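Local atomic coordinates of FAD-dependent oxidoreductase (PDB entry 3M9V), a protein that probably works as a flavin-dependent oxidoreductase of the acyl-CoA dehydrogenase family in the biosynthesis of the sugar D-kijanose, and binds dTDP. Residues 14-19 against 80-85; 103-108 against 138-143; 178-183 against 200-205; 319-324 against 334-339; 353-358 against 375-380. All blocks are in the same frame, centred on the assembly; numbering follows the deposited sequence.

In the fold
From the N terminus, contact 1 closes first, bringing the lead-in before helix 22-32 back onto the start of helix 81-94. The next helix, 96-118, carries contact 2, where it meets the first strand of the sheet; Val84 and Leu106 pack together between these two contacts. Contact 3 is the hairpin of strands 180-187 and 196-202, and its first strand lies beside that of contact 2. In the C-terminal helices, contacts 4 and 5 use distant parts of helix 329-362, their centres about 30 Å apart. All five loops follow in series, none nesting or crossing. Asp319, in a segment of contact 4, bonds to Leu81 N and Tyr82 N of contact 1, tying the two helical parts together.

Contact 1: residues 14-19 against 80-85; sequences TGLYAP and RLYDVA
Leu16 lays its CD2 methyl over one face of the Tyr82 ring, near the middle: the carbon sits 3.8 Å from the ring centroid and 13° off the normal, a CH-pi contact. The same methyl also reaches Ala85 CB at 4.0 Å, on the next turn of the helix. Tyr82 has CG anti to its backbone N (chi1 -176°), and its long side chain ends with the hydroxyl against the backbone of the type I' turn from Thr14 to Tyr17. There Leu16 N donates to Tyr82 OH over 2.9 Å in a bent bond, 134° at the hydrogen. A water in the plane of the ring lies 2.6 Å from Tyr82 OH and hydrogen-bonds to the carbonyls of Thr14 and Ala18. Ala18 O itself stands at the ring edge, 3.5 Å from Tyr82 CE2. A phenylalanine in place of Tyr82 lacks the hydroxyl and would probably leave Leu16 N and the water without that partner. Beside the ring, Asp83 OD1 comes within 3.1 Å of Pro19 CA, while its carboxylate takes hydrogen bonds from Val20 N and Thr21 OG1. Asp319 holds the backbone N atoms of Leu81 and Tyr82. The arrangement is a type I' turn of the N-terminal lead-in, docked on the first turn of helix 81-94 in the helical N-terminal domain of the acyl-CoA dehydrogenase fold.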
# COMPACT_ATOMS: atom_id res chain seq x y z
N THR A 14 7.52 14.44 22.25
CA THR A 14 7.16 13.91 20.94
C THR A 14 5.81 13.20 20.90
O THR A 14 5.24 12.86 21.93
CB THR A 14 8.20 12.85 20.46
OG1 THR A 14 8.01 11.65 21.24
CG2 THR A 14 9.67 13.35 20.54
N GLY A 15 5.34 12.92 19.68
CA GLY A 15 4.21 12.03 19.45
C GLY A 15 2.87 12.48 19.99
O GLY A 15 1.96 11.65 20.06
N LEU A 16 2.75 13.76 20.40
CA LEU A 16 1.55 14.22 21.09
C LEU A 16 1.23 13.38 22.34
O LEU A 16 0.04 13.25 22.67
CB LEU A 16 0.37 14.19 20.11
CG LEU A 16 0.54 15.13 18.90
CD1 LEU A 16 -0.57 15.05 17.87
CD2 LEU A 16 0.62 16.61 19.28
N TYR A 17 2.23 12.81 23.01
CA TYR A 17 1.93 11.97 24.17
C TYR A 17 1.59 12.81 25.40
O TYR A 17 0.92 12.31 26.27
CB TYR A 17 3.07 11.00 24.50
CG TYR A 17 3.32 9.96 23.41
CD1 TYR A 17 4.55 9.88 22.76
CD2 TYR A 17 2.35 9.02 23.07
CE1 TYR A 17 4.78 8.91 21.78
CE2 TYR A 17 2.57 8.07 22.06
CZ TYR A 17 3.80 8.02 21.43
OH TYR A 17 4.06 7.12 20.41
N ALA A 18 1.96 14.09 25.45
CA ALA A 18 1.79 14.89 26.67
C ALA A 18 2.00 16.35 26.30
O ALA A 18 2.73 16.65 25.36
CB ALA A 18 2.80 14.53 27.75
N PRO A 19 1.31 17.27 27.01
CA PRO A 19 1.44 18.69 26.68
C PRO A 19 2.85 19.14 27.06
O PRO A 19 3.45 18.55 27.94
CB PRO A 19 0.44 19.38 27.61
CG PRO A 19 -0.42 18.31 28.18
CD PRO A 19 0.37 17.01 28.12
N ARG A 80 0.64 27.12 22.58
CA ARG A 80 1.26 26.21 21.62
C ARG A 80 0.24 25.41 20.81
O ARG A 80 -0.65 24.76 21.36
CB ARG A 80 2.10 25.15 22.33
CG ARG A 80 3.31 25.61 23.11
CD ARG A 80 4.34 26.36 22.31
NE ARG A 80 5.33 26.83 23.28
CZ ARG A 80 6.44 26.18 23.61
NH1 ARG A 80 6.75 25.03 23.02
NH2 ARG A 80 7.27 26.69 24.50
N LEU A 81 0.43 25.37 19.49
CA LEU A 81 -0.40 24.49 18.67
C LEU A 81 -0.27 23.04 19.12
O LEU A 81 -1.21 22.24 19.08
CB LEU A 81 0.00 24.66 17.21
CG LEU A 81 -0.43 26.02 16.61
CD1 LEU A 81 0.50 26.26 15.43
CD2 LEU A 81 -1.90 26.03 16.17
N TYR A 82 0.95 22.68 19.51
CA TYR A 82 1.22 21.32 19.92
C TYR A 82 0.31 21.03 21.10
O TYR A 82 -0.30 19.98 21.12
CB TYR A 82 2.68 21.17 20.31
CG TYR A 82 3.11 19.76 20.66
CD1 TYR A 82 3.75 18.98 19.69
CD2 TYR A 82 2.91 19.24 21.93
CE1 TYR A 82 4.18 17.69 19.95
CE2 TYR A 82 3.34 17.93 22.20
CZ TYR A 82 3.98 17.20 21.21
OH TYR A 82 4.47 15.93 21.40
N ASP A 83 0.22 21.90 22.10
CA ASP A 83 -0.64 21.53 23.21
C ASP A 83 -2.12 21.54 22.88
O ASP A 83 -2.86 20.76 23.49
CB ASP A 83 -0.44 22.43 24.44
CG ASP A 83 0.89 22.14 25.11
OD1 ASP A 83 1.52 21.14 24.73
OD2 ASP A 83 1.29 22.89 26.02
N VAL A 84 -2.54 22.43 21.97
CA VAL A 84 -3.92 22.40 21.55
C VAL A 84 -4.19 21.06 20.88
O VAL A 84 -5.24 20.45 21.09
CB VAL A 84 -4.23 23.55 20.55
CG1 VAL A 84 -5.65 23.38 19.97
CG2 VAL A 84 -4.10 24.91 21.22
N ALA A 85 -3.26 20.57 20.06
CA ALA A 85 -3.52 19.27 19.39
C ALA A 85 -3.56 18.15 20.43
O ALA A 85 -4.33 17.19 20.29
CB ALA A 85 -2.45 19.00 18.32
O HOH W 1 4.52 15.12 23.83

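Contact 2: residues 103-108 against 138-143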
# COMPACT_ATOMS: atom_id res chain seq x y z
N HIS A 103 -11.99 22.57 18.21
CA HIS A 103 -10.85 23.12 17.48
C HIS A 103 -11.17 24.52 16.93
O HIS A 103 -10.30 25.39 16.95
CB HIS A 103 -10.45 22.24 16.29
CG HIS A 103 -9.52 22.91 15.33
ND1 HIS A 103 -9.96 23.56 14.19
CD2 HIS A 103 -8.18 23.08 15.37
CE1 HIS A 103 -8.92 24.07 13.55
NE2 HIS A 103 -7.83 23.81 14.26
N MET A 104 -12.39 24.76 16.44
CA MET A 104 -12.70 26.07 15.80
C MET A 104 -12.59 27.16 16.88
O MET A 104 -12.04 28.24 16.67
CB MET A 104 -14.15 26.10 15.28
CG MET A 104 -14.48 25.11 14.12
SD MET A 104 -13.25 25.07 12.79
CE MET A 104 -13.59 26.68 12.10
N GLN A 105 -13.08 26.87 18.09
CA GLN A 105 -12.94 27.85 19.16
C GLN A 105 -11.49 28.07 19.60
O GLN A 105 -11.05 29.21 19.74
CB GLN A 105 -13.71 27.41 20.41
CG GLN A 105 -13.59 28.43 21.55
CD GLN A 105 -14.65 29.54 21.44
OE1 GLN A 105 -15.37 29.63 20.44
NE2 GLN A 105 -14.76 30.36 22.47
N LEU A 106 -10.79 26.97 19.87
CA LEU A 106 -9.42 27.07 20.36
C LEU A 106 -8.49 27.75 19.36
O LEU A 106 -7.64 28.56 19.72
CB LEU A 106 -8.83 25.73 20.81
CG LEU A 106 -9.67 25.05 21.90
CD1 LEU A 106 -8.90 23.91 22.53
CD2 LEU A 106 -10.01 26.03 23.00
N SER A 107 -8.60 27.40 18.09
CA SER A 107 -7.63 28.00 17.20
C SER A 107 -7.99 29.46 16.93
O SER A 107 -7.09 30.26 16.67
CB SER A 107 -7.57 27.28 15.85
OG SER A 107 -8.84 27.39 15.27
N ARG A 108 -9.27 29.82 16.97
CA ARG A 108 -9.64 31.23 16.92
C ARG A 108 -9.06 32.05 18.09
O ARG A 108 -8.66 33.21 17.92
CB ARG A 108 -11.16 31.36 16.73
CG ARG A 108 -11.71 32.76 16.45
CD ARG A 108 -11.11 33.47 15.25
NE ARG A 108 -11.57 32.87 14.01
CZ ARG A 108 -11.21 33.28 12.80
NH1 ARG A 108 -11.70 32.67 11.73
NH2 ARG A 108 -10.37 34.30 12.67
N ASP A 138 -19.27 34.05 27.09
CA ASP A 138 -20.25 34.74 26.25
C ASP A 138 -20.00 34.70 24.76
O ASP A 138 -20.91 35.02 24.00
CB ASP A 138 -20.44 36.21 26.64
CG ASP A 138 -20.84 36.38 28.10
OD1 ASP A 138 -21.61 35.55 28.64
OD2 ASP A 138 -20.36 37.34 28.72
N ALA A 139 -18.79 34.35 24.32
CA ALA A 139 -18.51 34.40 22.89
C ALA A 139 -18.11 33.02 22.37
O ALA A 139 -17.13 32.44 22.86
CB ALA A 139 -17.45 35.43 22.58
N VAL A 140 -18.86 32.50 21.40
CA VAL A 140 -18.54 31.21 20.77
C VAL A 140 -18.32 31.53 19.29
O VAL A 140 -19.24 31.96 18.60
CB VAL A 140 -19.66 30.15 21.00
CG1 VAL A 140 -19.46 28.84 20.21
CG2 VAL A 140 -19.79 29.87 22.50
N VAL A 141 -17.07 31.39 18.84
CA VAL A 141 -16.63 31.99 17.59
C VAL A 141 -16.43 30.98 16.45
O VAL A 141 -15.53 30.13 16.49
CB VAL A 141 -15.34 32.84 17.78
CG1 VAL A 141 -15.05 33.66 16.53
CG2 VAL A 141 -15.49 33.83 18.93
N CYS A 142 -17.29 31.06 15.44
CA CYS A 142 -17.29 30.17 14.29
C CYS A 142 -16.64 30.88 13.12
O CYS A 142 -16.55 32.12 13.14
CB CYS A 142 -18.72 29.82 13.89
SG CYS A 142 -19.54 28.90 15.18
N SER A 143 -16.20 30.12 12.12
CA SER A 143 -15.47 30.69 10.98
C SER A 143 -16.23 30.30 9.74
O SER A 143 -16.49 29.12 9.54
CB SER A 143 -14.05 30.12 10.87
OG SER A 143 -13.26 30.55 11.97
O HOH W 2 -13.72 29.78 14.68
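Gln105 pairs its amide with the backbone on both sides of Val140. Its OE1 accepts from Val141 N at 2.9 Å and 171°, nearly straight, while its NE2 donates to Ala139 O at 3.2 Å; the two bonds should fix the turn of the amide. An alanine here would probably leave Val141 N and Ala139 O without these mates where strand 141-147 begins. Three residues on, the side chain of Arg108, its CG anti to the backbone N (chi1 -172°), crosses that of Val141 at about a right angle, CG 3.5 Å from Val141 CG1. Its NH1 then donates to Ser143 OG at 2.6 Å, within the guanidinium plane. Met104 CE touches Ser143 CB at 3.7 Å. A water links helix and strand, donating to Met104 O and Val141 O and accepting from Ser143 OG. Further out, Gln105 NE2 also bonds to Met65 O, and Val140 and Cys142 make backbone bonds to Thr179 and strand 180-187. The segment axes cross at 99°. Met104 and Ser143 side chains lie about 4 Å from those of Ser173 and Ile145 respectively, FMN-binding residues, though this chain holds no FMN; the Arg108 side chain is about 5 Å from bound dTDP. This seam joins N-terminal helices to the middle beta domain, beside the acyl-CoA dehydrogenase flavin site.

Contact 3: residues 178-183 against 200-205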
# COMPACT_ATOMS: atom_id res chain seq x y z
N GLY A 178 -23.07 29.12 17.92
CA GLY A 178 -22.14 30.21 17.63
C GLY A 178 -22.81 31.53 17.98
O GLY A 178 -24.01 31.67 17.78
N THR A 179 -22.07 32.49 18.52
CA THR A 179 -22.62 33.79 18.88
C THR A 179 -21.97 34.79 17.94
O THR A 179 -22.54 35.84 17.64
CB THR A 179 -22.25 34.21 20.32
OG1 THR A 179 -20.82 34.20 20.48
CG2 THR A 179 -22.93 33.26 21.30
N HIS A 180 -20.75 34.48 17.49
CA HIS A 180 -20.03 35.41 16.62
C HIS A 180 -19.44 34.62 15.45
O HIS A 180 -18.93 33.52 15.69
CB HIS A 180 -18.82 36.00 17.33
CG HIS A 180 -19.14 36.94 18.46
ND1 HIS A 180 -19.71 36.52 19.64
CD2 HIS A 180 -18.89 38.26 18.59
CE1 HIS A 180 -19.82 37.56 20.45
NE2 HIS A 180 -19.33 38.63 19.84
N PHE A 181 -19.47 35.18 14.25
CA PHE A 181 -19.08 34.43 13.05
C PHE A 181 -18.09 35.30 12.28
O PHE A 181 -18.45 36.39 11.81
CB PHE A 181 -20.31 34.12 12.19
CG PHE A 181 -21.28 33.20 12.85
CD1 PHE A 181 -21.30 31.84 12.54
CD2 PHE A 181 -22.13 33.66 13.85
CE1 PHE A 181 -22.18 30.98 13.18
CE2 PHE A 181 -23.00 32.81 14.51
CZ PHE A 181 -23.03 31.47 14.17
N VAL A 182 -16.84 34.84 12.20
CA VAL A 182 -15.85 35.53 11.38
C VAL A 182 -15.97 35.02 9.95
O VAL A 182 -15.91 33.81 9.72
CB VAL A 182 -14.43 35.27 11.91
CG1 VAL A 182 -13.38 35.99 11.08
CG2 VAL A 182 -14.32 35.72 13.33
N ILE A 183 -16.17 35.92 8.98
CA ILE A 183 -16.62 35.51 7.66
C ILE A 183 -15.57 35.99 6.67
O ILE A 183 -15.12 37.14 6.75
CB ILE A 183 -17.96 36.19 7.28
CG1 ILE A 183 -19.03 35.85 8.32
CG2 ILE A 183 -18.50 35.74 5.92
CD1 ILE A 183 -19.29 34.36 8.46
N VAL A 200 -17.12 40.60 11.15
CA VAL A 200 -17.60 39.72 12.22
C VAL A 200 -19.10 39.98 12.37
O VAL A 200 -19.47 41.10 12.71
CB VAL A 200 -16.86 40.04 13.54
CG1 VAL A 200 -17.47 39.25 14.69
CG2 VAL A 200 -15.37 39.72 13.44
N VAL A 201 -19.93 38.97 12.14
CA VAL A 201 -21.38 39.04 12.33
C VAL A 201 -21.80 38.35 13.62
O VAL A 201 -21.24 37.31 13.99
CB VAL A 201 -22.14 38.66 11.03
CG1 VAL A 201 -21.50 37.51 10.29
CG2 VAL A 201 -23.66 38.50 11.17
N THR A 202 -22.73 38.93 14.38
CA THR A 202 -23.17 38.29 15.61
C THR A 202 -24.52 37.66 15.31
O THR A 202 -25.19 37.95 14.32
CB THR A 202 -23.40 39.28 16.75
OG1 THR A 202 -24.46 40.16 16.33
CG2 THR A 202 -22.14 40.08 17.09
N ARG A 203 -24.92 36.76 16.20
CA ARG A 203 -26.05 35.92 15.85
C ARG A 203 -27.36 36.71 15.72
O ARG A 203 -28.25 36.34 14.97
CB ARG A 203 -26.22 34.83 16.91
CG ARG A 203 -27.10 33.71 16.40
CD ARG A 203 -27.28 32.63 17.45
NE ARG A 203 -27.94 31.49 16.82
CZ ARG A 203 -27.35 30.35 16.49
NH1 ARG A 203 -28.10 29.41 15.91
NH2 ARG A 203 -26.06 30.13 16.72
N ASP A 204 -27.49 37.80 16.47
CA ASP A 204 -28.75 38.54 16.42
C ASP A 204 -28.74 39.62 15.33
O ASP A 204 -29.57 40.52 15.39
CB ASP A 204 -28.98 39.21 17.78
CG ASP A 204 -27.78 40.05 18.20
OD1 ASP A 204 -27.20 39.77 19.28
OD2 ASP A 204 -27.37 40.97 17.45
N THR A 205 -27.82 39.61 14.37
CA THR A 205 -27.84 40.59 13.29
C THR A 205 -28.98 40.32 12.32
O THR A 205 -29.23 39.18 11.95
CB THR A 205 -26.51 40.50 12.51
OG1 THR A 205 -25.44 40.78 13.41
CG2 THR A 205 -26.46 41.44 11.30
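Phe181 and Val201 form the hydrogen-bonded pair of an antiparallel beta hairpin, strands 180-187 and 196-202, in the beta-rich middle domain of the acyl-CoA dehydrogenase fold. Phe181 N donates to Val201 O at 2.8 Å, nearly along the C=O axis, and Val201 N returns the bond to Phe181 O at 3.0 Å. The non-hydrogen-bonded pairs His180-Thr202 and Val182-Val200 flank it. Packing is closest on the face of Phe181 and Val201, where Val201 CG1 meets Ile183 CG1 at 3.6 Å; Ile227 and Phe229 of strand 225-234 and Leu165 of strand 163-172 complete this buried layer. The other face is looser. There Val182 CG2 and Val200 CG2 are 4.1 Å apart, and at the open end of the hairpin, away from its connecting loop, His180 and Thr202, both partly exposed, lie side by side, with His180 CD2 4.0 Å from Thr202 CG2. His180 ND1 shares a hydrogen bond with Thr179 OG1, which also takes one from Val140 N, just before strand 141-147. Beyond the paired strands, Arg203 N reaches Thr179 O at 2.9 Å from above the carbonyl plane, as the chain enters the type I turn from Thr202 to Thr205. The Arg203 side chain, CG anti to the backbone N (chi1 -163°) and extended from CG to NE, runs back past the Phe181 ring edge; its NH2, also bonded to Ala175 O, donates to Gly178 O at 2.8 Å on a carbonyl lone pair, within the guanidinium plane.

Contact 4: residues 319-324 against 334-339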
# COMPACT_ATOMS: atom_id res chain seq x y z
N ASP A 319 5.00 25.55 15.69
CA ASP A 319 5.11 26.40 16.87
C ASP A 319 6.40 27.23 16.86
O ASP A 319 6.36 28.43 17.17
CB ASP A 319 5.06 25.54 18.15
CG ASP A 319 3.65 25.25 18.63
OD1 ASP A 319 2.73 26.05 18.29
OD2 ASP A 319 3.41 24.25 19.36
N ALA A 320 7.54 26.61 16.52
CA ALA A 320 8.82 27.30 16.36
C ALA A 320 8.76 28.40 15.31
O ALA A 320 9.15 29.53 15.57
CB ALA A 320 9.98 26.32 16.04
N LEU A 321 8.28 28.10 14.11
CA LEU A 321 8.18 29.13 13.08
C LEU A 321 7.17 30.21 13.44
O LEU A 321 7.36 31.39 13.13
CB LEU A 321 7.80 28.52 11.74
CG LEU A 321 8.89 27.63 11.16
CD1 LEU A 321 8.20 26.68 10.19
CD2 LEU A 321 9.86 28.52 10.43
N SER A 322 6.09 29.81 14.12
CA SER A 322 5.06 30.76 14.52
C SER A 322 5.63 31.83 15.45
O SER A 322 5.37 33.01 15.29
CB SER A 322 3.95 30.03 15.27
OG SER A 322 2.83 30.88 15.35
N ALA A 323 6.40 31.38 16.43
CA ALA A 323 6.97 32.30 17.40
C ALA A 323 8.04 33.21 16.79
O ALA A 323 8.42 34.17 17.44
CB ALA A 323 7.56 31.55 18.56
N ASP A 324 8.58 32.91 15.62
CA ASP A 324 9.70 33.72 15.15
C ASP A 324 9.26 34.68 14.06
O ASP A 324 8.96 34.29 12.93
CB ASP A 324 10.85 32.84 14.69
CG ASP A 324 11.96 33.64 14.03
OD1 ASP A 324 12.03 34.89 14.13
OD2 ASP A 324 12.79 32.99 13.36
N ARG A 334 5.48 30.05 3.70
CA ARG A 334 5.70 28.86 2.87
C ARG A 334 6.19 27.71 3.75
O ARG A 334 5.74 26.58 3.61
CB ARG A 334 6.69 29.15 1.75
CG ARG A 334 6.10 29.97 0.59
CD ARG A 334 7.07 30.05 -0.57
NE ARG A 334 8.21 30.86 -0.17
CZ ARG A 334 8.34 32.14 -0.49
NH1 ARG A 334 7.39 32.73 -1.21
NH2 ARG A 334 9.41 32.83 -0.11
N GLN A 335 7.07 27.97 4.71
CA GLN A 335 7.59 26.86 5.48
C GLN A 335 6.50 26.31 6.39
O GLN A 335 6.39 25.10 6.53
CB GLN A 335 8.81 27.32 6.28
CG GLN A 335 9.99 27.33 5.34
CD GLN A 335 11.29 27.58 6.05
OE1 GLN A 335 11.54 27.10 7.16
NE2 GLN A 335 12.15 28.34 5.39
N MET A 336 5.70 27.17 7.00
CA MET A 336 4.65 26.68 7.89
C MET A 336 3.66 25.82 7.13
O MET A 336 3.33 24.72 7.56
CB MET A 336 3.98 27.84 8.61
CG MET A 336 4.92 28.48 9.65
SD MET A 336 4.12 29.83 10.55
CE MET A 336 2.88 28.98 11.50
N MET A 337 3.26 26.27 5.95
CA MET A 337 2.29 25.54 5.15
C MET A 337 2.83 24.21 4.60
O MET A 337 2.13 23.20 4.50
CB MET A 337 1.74 26.46 4.05
CG MET A 337 0.65 25.79 3.23
SD MET A 337 -0.86 25.45 4.17
CE MET A 337 -1.48 26.99 4.82
N ARG A 338 4.10 24.19 4.25
CA ARG A 338 4.76 22.97 3.81
C ARG A 338 4.84 21.93 4.94
O ARG A 338 4.50 20.78 4.72
CB ARG A 338 6.18 23.31 3.33
CG ARG A 338 6.96 22.06 2.89
CD ARG A 338 6.64 21.75 1.44
NE ARG A 338 7.58 20.86 0.73
CZ ARG A 338 8.68 21.27 0.10
NH1 ARG A 338 9.03 22.54 0.13
NH2 ARG A 338 9.44 20.40 -0.54
N HIS A 339 5.28 22.29 6.13
CA HIS A 339 5.14 21.37 7.26
C HIS A 339 3.71 20.87 7.44
O HIS A 339 3.55 19.66 7.60
CB HIS A 339 5.56 21.97 8.60
CG HIS A 339 7.04 22.09 8.78
ND1 HIS A 339 7.83 21.04 9.21
CD2 HIS A 339 7.88 23.14 8.59
CE1 HIS A 339 9.08 21.45 9.31
NE2 HIS A 339 9.14 22.71 8.92
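Leu321 enters the contact at CB, which lies 3.6 Å from Met336 CG, where the two side chains slide past each other in opposite directions. Its CG stands anti to the carbonyl carbon (chi1 -68°), and from there the branches part. CD1 keeps to Met336 CG at 3.8 Å and also meets His339 CD2 at 3.9 Å; the Leu321 and His339 side chains cross at about a right angle. CD2 turns to the other neighbour, Gln335, and stops 3.9 Å from its OE1. Leu321 is therefore received by residues of two successive turns of the partner helix, through van der Waals contact and without a hydrogen bond between the segments. Met336 answers in the reverse sense: its chain runs straight to SD and then bends at chi3 (67°), which carries CE to within 4.1 Å of Ser322 CB. The polar groups around this patch are held from outside it. Gln335 NE2 bonds to Glu331, and His339 ND1 bonds to Tyr305 OH of the second subunit, whose ring meets the imidazole steeply. The axes of the two segments are 9.9 Å apart and antiparallel, at 162°. They form an alpha-helical hairpin in the C-terminal helical domain of the acyl-CoA dehydrogenase fold, beside the nucleotide pocket: Ser322 O accepts from Arg332, a dTDP-binding residue, and the Ser322 side chain is about 5 Å from the bound dTDP.

Contact 5: residues 353-358 against 375-380; sequences EIVSDC and RLLRDV
Val355 and Leu377, with CA atoms 6.1 Å apart, mark the closest backbone approach of two antiparallel helical segments, whose axes pass at 9.5 Å and 160°. Val355 supplies most of the 353-358 side of the contact, one methyl to Leu376 and Leu377, the other to Val380. Its CG1, anti to the backbone N (chi1 169°), rests against the main chain, 3.7 Å from Leu377 N, and keeps a wider 4.2 Å from Leu376 CB. The other methyl, CG2, faces Val380, and the two valines meet tip to tip: Val355 CG2 is 4.0 Å from Val380 CB and equally far from its CG2. Leu377 adds a light touch at the margin, where its CD1 lies 4.4 Å from Ser356 CB. No hydrogen bond joins the segments; they meet through van der Waals contact, chiefly of the two Val355 methyls. Polar groups find partners further off, with Glu353 bridged to Arg303 and Arg378 to Asp46. A further subunit of the assembly also reaches this region: Ser356 O accepts from Arg384 of the third subunit, and Leu377 packs on its Leu217. Within the C-terminal helical domain, helix 264-283 lies against both segments, its Ala274 touching Val355 and Leu376 and its Val270 touching Val380, while helix 291-323 packs on Ile354 and helix 35-48 on Arg375.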
# COMPACT_ATOMS: atom_id res chain seq x y z
N GLU A 353 -6.34 4.10 7.40
CA GLU A 353 -5.79 2.75 7.30
C GLU A 353 -5.78 2.06 8.65
O GLU A 353 -6.21 0.92 8.79
CB GLU A 353 -4.33 2.75 6.84
CG GLU A 353 -4.10 2.39 5.39
CD GLU A 353 -2.64 2.61 5.03
OE1 GLU A 353 -2.38 3.30 4.01
OE2 GLU A 353 -1.77 2.10 5.78
N ILE A 354 -5.25 2.74 9.66
CA ILE A 354 -5.33 2.15 11.00
C ILE A 354 -6.77 1.77 11.40
O ILE A 354 -7.05 0.66 11.90
CB ILE A 354 -4.73 3.16 11.99
CG1 ILE A 354 -3.22 3.28 11.73
CG2 ILE A 354 -5.08 2.77 13.43
CD1 ILE A 354 -2.62 4.48 12.45
N VAL A 355 -7.71 2.69 11.20
CA VAL A 355 -9.06 2.44 11.69
C VAL A 355 -9.57 1.21 10.93
O VAL A 355 -10.10 0.27 11.53
CB VAL A 355 -10.02 3.65 11.48
CG1 VAL A 355 -11.45 3.24 11.75
CG2 VAL A 355 -9.64 4.84 12.39
N SER A 356 -9.40 1.23 9.61
CA SER A 356 -9.85 0.09 8.83
C SER A 356 -9.25 -1.24 9.31
O SER A 356 -9.98 -2.22 9.50
CB SER A 356 -9.65 0.34 7.33
OG SER A 356 -9.99 -0.82 6.59
N ASP A 357 -7.95 -1.28 9.58
CA ASP A 357 -7.35 -2.54 10.01
C ASP A 357 -7.90 -3.02 11.35
O ASP A 357 -7.84 -4.21 11.60
CB ASP A 357 -5.82 -2.48 10.14
CG ASP A 357 -5.13 -2.44 8.79
OD1 ASP A 357 -3.93 -2.13 8.74
OD2 ASP A 357 -5.79 -2.67 7.75
N CYS A 358 -8.33 -2.11 12.22
CA CYS A 358 -8.95 -2.40 13.51
C CYS A 358 -10.25 -3.20 13.41
O CYS A 358 -10.55 -4.04 14.27
CB CYS A 358 -9.15 -1.14 14.34
SG CYS A 358 -7.60 -0.49 15.01
N ARG A 375 -18.61 3.94 13.72
CA ARG A 375 -18.60 5.40 13.72
C ARG A 375 -17.21 6.00 13.45
O ARG A 375 -17.08 7.02 12.77
CB ARG A 375 -19.17 5.94 15.05
CG ARG A 375 -19.15 7.47 15.11
CD ARG A 375 -19.85 8.06 16.34
NE ARG A 375 -19.19 7.79 17.61
CZ ARG A 375 -19.55 6.84 18.47
NH1 ARG A 375 -18.88 6.70 19.60
NH2 ARG A 375 -20.54 5.99 18.23
N LEU A 376 -16.16 5.41 14.01
CA LEU A 376 -14.78 5.89 13.82
C LEU A 376 -14.41 5.75 12.34
O LEU A 376 -13.76 6.65 11.79
CB LEU A 376 -13.83 5.04 14.64
CG LEU A 376 -14.08 5.17 16.15
CD1 LEU A 376 -12.88 4.65 16.94
CD2 LEU A 376 -14.33 6.63 16.54
N LEU A 377 -14.88 4.68 11.70
CA LEU A 377 -14.59 4.58 10.27
C LEU A 377 -15.20 5.74 9.45
O LEU A 377 -14.62 6.22 8.46
CB LEU A 377 -15.07 3.24 9.72
CG LEU A 377 -14.82 3.04 8.21
CD1 LEU A 377 -13.33 2.74 7.94
CD2 LEU A 377 -15.62 1.88 7.64
N ARG A 378 -16.42 6.12 9.80
CA ARG A 378 -17.00 7.31 9.18
C ARG A 378 -16.32 8.61 9.58
O ARG A 378 -16.08 9.47 8.71
CB ARG A 378 -18.50 7.38 9.48
CG ARG A 378 -19.19 6.13 8.93
CD ARG A 378 -20.73 6.18 9.10
NE ARG A 378 -21.13 5.77 10.44
CZ ARG A 378 -21.50 6.62 11.41
NH1 ARG A 378 -21.87 6.19 12.60
NH2 ARG A 378 -21.55 7.93 11.21
N ASP A 379 -16.08 8.82 10.88
CA ASP A 379 -15.53 10.12 11.27
C ASP A 379 -14.11 10.30 10.73
O ASP A 379 -13.67 11.42 10.45
CB ASP A 379 -15.43 10.30 12.79
CG ASP A 379 -16.79 10.38 13.42
OD1 ASP A 379 -17.78 10.58 12.70
OD2 ASP A 379 -16.86 10.21 14.64
N VAL A 380 -13.36 9.20 10.64
CA VAL A 380 -11.93 9.36 10.33
C VAL A 380 -11.72 9.86 8.89
O VAL A 380 -10.62 10.34 8.59
CB VAL A 380 -11.06 8.09 10.57
CG1 VAL A 380 -11.24 7.11 9.44
CG2 VAL A 380 -9.55 8.45 10.68